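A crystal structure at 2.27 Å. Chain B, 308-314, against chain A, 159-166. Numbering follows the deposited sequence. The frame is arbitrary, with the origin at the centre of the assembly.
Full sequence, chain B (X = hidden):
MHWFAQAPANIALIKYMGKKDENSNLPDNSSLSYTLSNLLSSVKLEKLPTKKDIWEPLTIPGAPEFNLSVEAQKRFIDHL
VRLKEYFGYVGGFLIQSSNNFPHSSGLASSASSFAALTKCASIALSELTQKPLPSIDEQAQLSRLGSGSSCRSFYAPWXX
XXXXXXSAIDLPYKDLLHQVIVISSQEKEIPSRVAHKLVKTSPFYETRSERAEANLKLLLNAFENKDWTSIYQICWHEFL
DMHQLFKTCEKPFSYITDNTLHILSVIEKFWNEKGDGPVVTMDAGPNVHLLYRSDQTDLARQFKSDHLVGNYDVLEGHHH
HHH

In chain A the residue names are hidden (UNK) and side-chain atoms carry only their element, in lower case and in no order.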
ATOM      1  N   LEU B 308     -12.073  -6.378  -3.639  1.00 15.31           N
ATOM      2  CA  LEU B 308     -10.904  -5.592  -3.236  1.00 15.97           C
ATOM      3  C   LEU B 308      -9.578  -6.325  -3.384  1.00 15.26           C
ATOM      4  O   LEU B 308      -8.589  -5.741  -3.823  1.00 14.60           O
ATOM      5  CB  LEU B 308     -11.051  -5.103  -1.789  1.00 14.28           C
ATOM      6  CG  LEU B 308     -12.232  -4.169  -1.512  1.00 15.21           C
ATOM      7  CD1 LEU B 308     -12.185  -3.687  -0.072  1.00 14.48           C
ATOM      8  CD2 LEU B 308     -12.180  -2.983  -2.476  1.00 15.66           C
ATOM      9  N   VAL B 309      -9.559  -7.598  -3.013  1.00 15.01           N
ATOM     10  CA  VAL B 309      -8.339  -8.388  -3.104  1.00 16.08           C
ATOM     11  C   VAL B 309      -7.742  -8.365  -4.514  1.00 17.38           C
ATOM     12  O   VAL B 309      -8.428  -8.655  -5.500  1.00 16.56           O
ATOM     13  CB  VAL B 309      -8.605  -9.843  -2.697  1.00 16.99           C
ATOM     14  CG1 VAL B 309      -7.330 -10.668  -2.839  1.00 17.04           C
ATOM     15  CG2 VAL B 309      -9.114  -9.890  -1.261  1.00 15.91           C
ATOM     16  N   GLY B 310      -6.465  -8.006  -4.600  1.00 16.76           N
ATOM     17  CA  GLY B 310      -5.793  -7.962  -5.886  1.00 18.01           C
ATOM     18  C   GLY B 310      -6.051  -6.727  -6.734  1.00 18.59           C
ATOM     19  O   GLY B 310      -5.448  -6.581  -7.799  1.00 16.35           O
ATOM     20  N   ASN B 311      -6.930  -5.838  -6.272  1.00 16.97           N
ATOM     21  CA  ASN B 311      -7.251  -4.619  -7.013  1.00 17.88           C
ATOM     22  C   ASN B 311      -6.945  -3.336  -6.238  1.00 18.07           C
ATOM     23  O   ASN B 311      -6.456  -2.364  -6.812  1.00 17.67           O
ATOM     24  CB  ASN B 311      -8.731  -4.618  -7.407  1.00 18.68           C
ATOM     25  CG  ASN B 311      -9.121  -5.833  -8.226  1.00 18.66           C
ATOM     26  OD1 ASN B 311     -10.088  -6.524  -7.906  1.00 18.43           O
ATOM     27  ND2 ASN B 311      -8.375  -6.094  -9.292  1.00 20.72           N
ATOM     28  N   TYR B 312      -7.231  -3.333  -4.938  1.00 17.36           N
ATOM     29  CA  TYR B 312      -7.000  -2.154  -4.107  1.00 17.50           C
ATOM     30  C   TYR B 312      -6.445  -2.506  -2.730  1.00 17.35           C
ATOM     31  O   TYR B 312      -6.732  -3.571  -2.191  1.00 16.15           O
ATOM     32  CB  TYR B 312      -8.315  -1.389  -3.897  1.00 17.00           C
ATOM     33  CG  TYR B 312      -9.047  -0.990  -5.160  1.00 14.75           C
ATOM     34  CD1 TYR B 312      -8.692   0.159  -5.863  1.00 16.53           C
ATOM     35  CD2 TYR B 312     -10.090  -1.767  -5.655  1.00 13.29           C
ATOM     36  CE1 TYR B 312      -9.362   0.525  -7.032  1.00 15.31           C
ATOM     37  CE2 TYR B 312     -10.759  -1.417  -6.815  1.00 14.59           C
ATOM     38  CZ  TYR B 312     -10.393  -0.268  -7.502  1.00 16.32           C
ATOM     39  OH  TYR B 312     -11.053   0.083  -8.661  1.00 16.81           O
ATOM     40  N   ASP B 313      -5.648  -1.608  -2.162  1.00 19.28           N
ATOM     41  CA  ASP B 313      -5.128  -1.823  -0.819  1.00 21.53           C
ATOM     42  C   ASP B 313      -6.246  -1.413   0.130  1.00 20.12           C
ATOM     43  O   ASP B 313      -6.907  -0.398  -0.086  1.00 17.46           O
ATOM     44  CB  ASP B 313      -3.896  -0.953  -0.538  1.00 25.38           C
ATOM     45  CG  ASP B 313      -2.636  -1.497  -1.174  1.00 29.28           C
ATOM     46  OD1 ASP B 313      -2.376  -2.713  -1.031  1.00 31.72           O
ATOM     47  OD2 ASP B 313      -1.897  -0.709  -1.804  1.00 30.34           O
ATOM     48  N   VAL B 314      -6.461  -2.203   1.172  1.00 20.38           N
ATOM     49  CA  VAL B 314      -7.500  -1.889   2.143  1.00 22.61           C
ATOM     50  C   VAL B 314      -6.866  -1.704   3.515  1.00 22.81           C
ATOM     51  O   VAL B 314      -6.023  -2.500   3.933  1.00 23.67           O
ATOM     52  CB  VAL B 314      -8.550  -3.013   2.216  1.00 22.01           C
ATOM     53  CG1 VAL B 314      -9.754  -2.550   3.015  1.00 22.62           C
ATOM     54  CG2 VAL B 314      -8.965  -3.418   0.814  1.00 23.53           C
TER
ATOM     55  N   UNK A 159       2.583 -15.560  -2.639  1.00 12.01           N
ATOM     56  CA  UNK A 159       2.673 -14.151  -2.273  1.00 10.17           C
ATOM     57  C   UNK A 159       1.887 -13.272  -3.228  1.00 10.00           C
ATOM     58  O   UNK A 159       2.008 -13.400  -4.440  1.00  9.67           O
ATOM     59  c   UNK A 159       4.129 -13.707  -2.252  1.00  8.01           C
ATOM     60  N   UNK A 160       1.077 -12.380  -2.671  1.00 11.19           N
ATOM     61  CA  UNK A 160       0.298 -11.463  -3.482  1.00 10.29           C
ATOM     62  C   UNK A 160       0.748 -10.058  -3.141  1.00 10.58           C
ATOM     63  O   UNK A 160       0.735  -9.654  -1.981  1.00 10.40           O
ATOM     64  c   UNK A 160      -2.089 -10.620  -3.977  1.00 11.03           C
ATOM     65  c   UNK A 160      -3.530 -10.726  -3.496  1.00  8.82           C
ATOM     66  c   UNK A 160      -1.199 -11.606  -3.205  1.00 11.38           C
ATOM     67  c   UNK A 160      -2.004 -10.912  -5.462  1.00 12.70           C
ATOM     68  N   UNK A 161       1.163  -9.324  -4.167  1.00 11.87           N
ATOM     69  CA  UNK A 161       1.640  -7.959  -4.016  1.00 10.59           C
ATOM     70  C   UNK A 161       0.640  -7.029  -4.698  1.00 12.97           C
ATOM     71  O   UNK A 161       0.407  -7.123  -5.904  1.00 14.00           O
ATOM     72  c   UNK A 161       6.659  -6.057  -6.997  1.00  5.01           C
ATOM     73  c   UNK A 161       4.803  -6.096  -5.463  1.00  7.33           C
ATOM     74  c   UNK A 161       3.315  -5.394  -3.951  1.00  9.05           C
ATOM     75  c   UNK A 161       6.126  -4.030  -5.762  1.00  8.16           C
ATOM     76  c   UNK A 161       5.616  -6.758  -6.397  1.00  5.72           C
ATOM     77  c   UNK A 161       5.075  -4.740  -5.161  1.00  8.10           C
ATOM     78  n   UNK A 161       4.150  -4.335  -4.237  1.00  6.85           N
ATOM     79  c   UNK A 161       3.037  -7.854  -4.649  1.00  8.99           C
ATOM     80  c   UNK A 161       6.905  -4.704  -6.674  1.00  9.10           C
ATOM     81  c   UNK A 161       3.673  -6.489  -4.676  1.00  7.31           C
ATOM     82  N   UNK A 162       0.026  -6.157  -3.909  1.00 13.86           N
ATOM     83  CA  UNK A 162      -0.943  -5.196  -4.420  1.00 13.91           C
ATOM     84  C   UNK A 162      -0.627  -3.863  -3.775  1.00 13.70           C
ATOM     85  O   UNK A 162      -0.554  -3.772  -2.555  1.00 14.03           O
ATOM     86  c   UNK A 162      -3.344  -4.472  -4.410  1.00 15.20           C
ATOM     87  o   UNK A 162      -2.759  -6.780  -4.738  1.00 11.76           O
ATOM     88  c   UNK A 162      -2.383  -5.587  -4.043  1.00 14.00           C
ATOM     89  N   UNK A 163      -0.440  -2.828  -4.586  1.00 14.43           N
ATOM     90  CA  UNK A 163      -0.120  -1.527  -4.032  1.00 17.33           C
ATOM     91  C   UNK A 163       1.197  -1.592  -3.281  1.00 19.62           C
ATOM     92  O   UNK A 163       2.187  -2.115  -3.802  1.00 18.59           O
ATOM     93  N   UNK A 164       1.225  -1.075  -2.056  1.00 21.20           N
ATOM     94  CA  UNK A 164       2.462  -1.112  -1.284  1.00 24.16           C
ATOM     95  C   UNK A 164       2.433  -2.195  -0.218  1.00 24.46           C
ATOM     96  O   UNK A 164       3.215  -2.159   0.734  1.00 24.40           O
ATOM     97  c   UNK A 164       1.694   0.682   0.348  1.00 29.63           C
ATOM     98  o   UNK A 164       1.332   1.878   0.351  1.00 32.86           O
ATOM     99  o   UNK A 164       1.230  -0.171   1.132  1.00 31.50           O
ATOM    100  c   UNK A 164       2.760   0.251  -0.638  1.00 26.63           C
ATOM    101  N   UNK A 165       1.532  -3.162  -0.386  1.00 23.73           N
ATOM    102  CA  UNK A 165       1.419  -4.262   0.564  1.00 22.68           C
ATOM    103  C   UNK A 165       1.660  -5.615  -0.097  1.00 21.33           C
ATOM    104  O   UNK A 165       1.176  -5.881  -1.197  1.00 20.16           O
ATOM    105  c   UNK A 165      -0.141  -5.359   2.266  1.00 29.98           C
ATOM    106  c   UNK A 165       0.035  -4.267   1.218  1.00 26.66           C
ATOM    107  c   UNK A 165      -1.767  -6.760   3.564  1.00 34.18           C
ATOM    108  c   UNK A 165      -1.605  -5.596   2.597  1.00 33.68           C
ATOM    109  n   UNK A 165      -3.201  -7.090   3.785  1.00 37.60           N
ATOM    110  N   UNK A 166       2.422  -6.462   0.585  1.00 19.93           N
ATOM    111  CA  UNK A 166       2.718  -7.801   0.100  1.00 19.85           C
ATOM    112  C   UNK A 166       2.366  -8.764   1.221  1.00 18.87           C
ATOM    113  O   UNK A 166       2.679  -8.515   2.378  1.00 18.67           O
ATOM    114  c   UNK A 166       4.213  -7.977  -0.242  1.00 20.65           C
ATOM    115  c   UNK A 166       4.456  -9.381  -0.778  1.00 17.69           C
ATOM    116  c   UNK A 166       4.642  -6.937  -1.252  1.00 21.14           C
TER

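Position 159 of chain A carries a single side-chain carbon, CB, 11.9 Å from CG1 of V309(B), the nearest chain B atom. One carbon and nothing beyond it identifies alanine, A159(A), a buried strand residue that takes no part in the contact.

Position 160 has four carbons, forked at the second, and its CA-to-CB bond points toward chain B. One terminal carbon lies 3.9 Å from CG1 of V309(B), an apolar contact, and 4.2 Å from the backbone N of G310(B). A fork one carbon out from CB makes this leucine, L160(A), and the touching carbon is its CD2.

At position 161 one carbon leads into fused five- and six-membered rings holding eight carbons and one nitrogen, which only tryptophan provides. The CA-to-CB bond of W161(A) points away from chain B, in keeping with the usual alternation along a strand. Its ring nitrogen NE1 turns back on its own chain and makes a weak hydrogen bond, 3.0 Å long, to the backbone O of position 163.

Position 162 again points toward chain B. Its first side-chain carbon bears one oxygen and one carbon. The oxygen sits 3.5 Å from CA of G310(B), while the end carbon lies 4.0 Å from the backbone C of Y312(B). The pattern is that of threonine, T162(A), whose hydroxyl OG1 has a hydrogen-bonding partner elsewhere in the structure.

Position 163 has no side-chain atoms, and OD2 of D313(B) approaches to 3.0 Å from its CA. It is therefore glycine. The positive phi of G163(A), 62°, favours this residue, and the contact adds a second reason: an ideal CB would fall 1.5 Å from OD2 of D313(B), a clash.

Position 164 shows two carbons, the second carrying two oxygens. Its backbone N donates a 3.2 Å hydrogen bond to OD2 of D313(B), and one of its side-chain oxygens lies 4.3 Å from the same OD2 of D313(B). The side chain is that of aspartate. D164(A) contributes chiefly through its backbone; its carboxylate is less favourably placed, since OD1 meets D313(B) as a like charge.

Position 165 has four carbons in a row ending in nitrogen, and its CB lies 3.6 Å from OD1 of D313(B). This is lysine. K165(A) is fully extended, with all four chi angles t.

Position 166 bears one carbon carrying two more, the short fork of valine. V166(A) points away and does not touch chain B.

The contact centres on D313(B), whose carboxylate reaches into the type II' turn from T162(A) to K165(A). The turn presents the backbone N of D164(A) as a donor, and the bare CA of G163(A) leaves room for the acid. The other carboxylate oxygen, OD1 of D313(B), comes within 2.6 Å of the backbone O of T162(A). Beside this polar centre, T162(A) packs over the backbone of the chain B loop and L160(A) meets V309(B), bringing the buried surface to 309 Å².

Chain A 159-166: ALWTGDKV
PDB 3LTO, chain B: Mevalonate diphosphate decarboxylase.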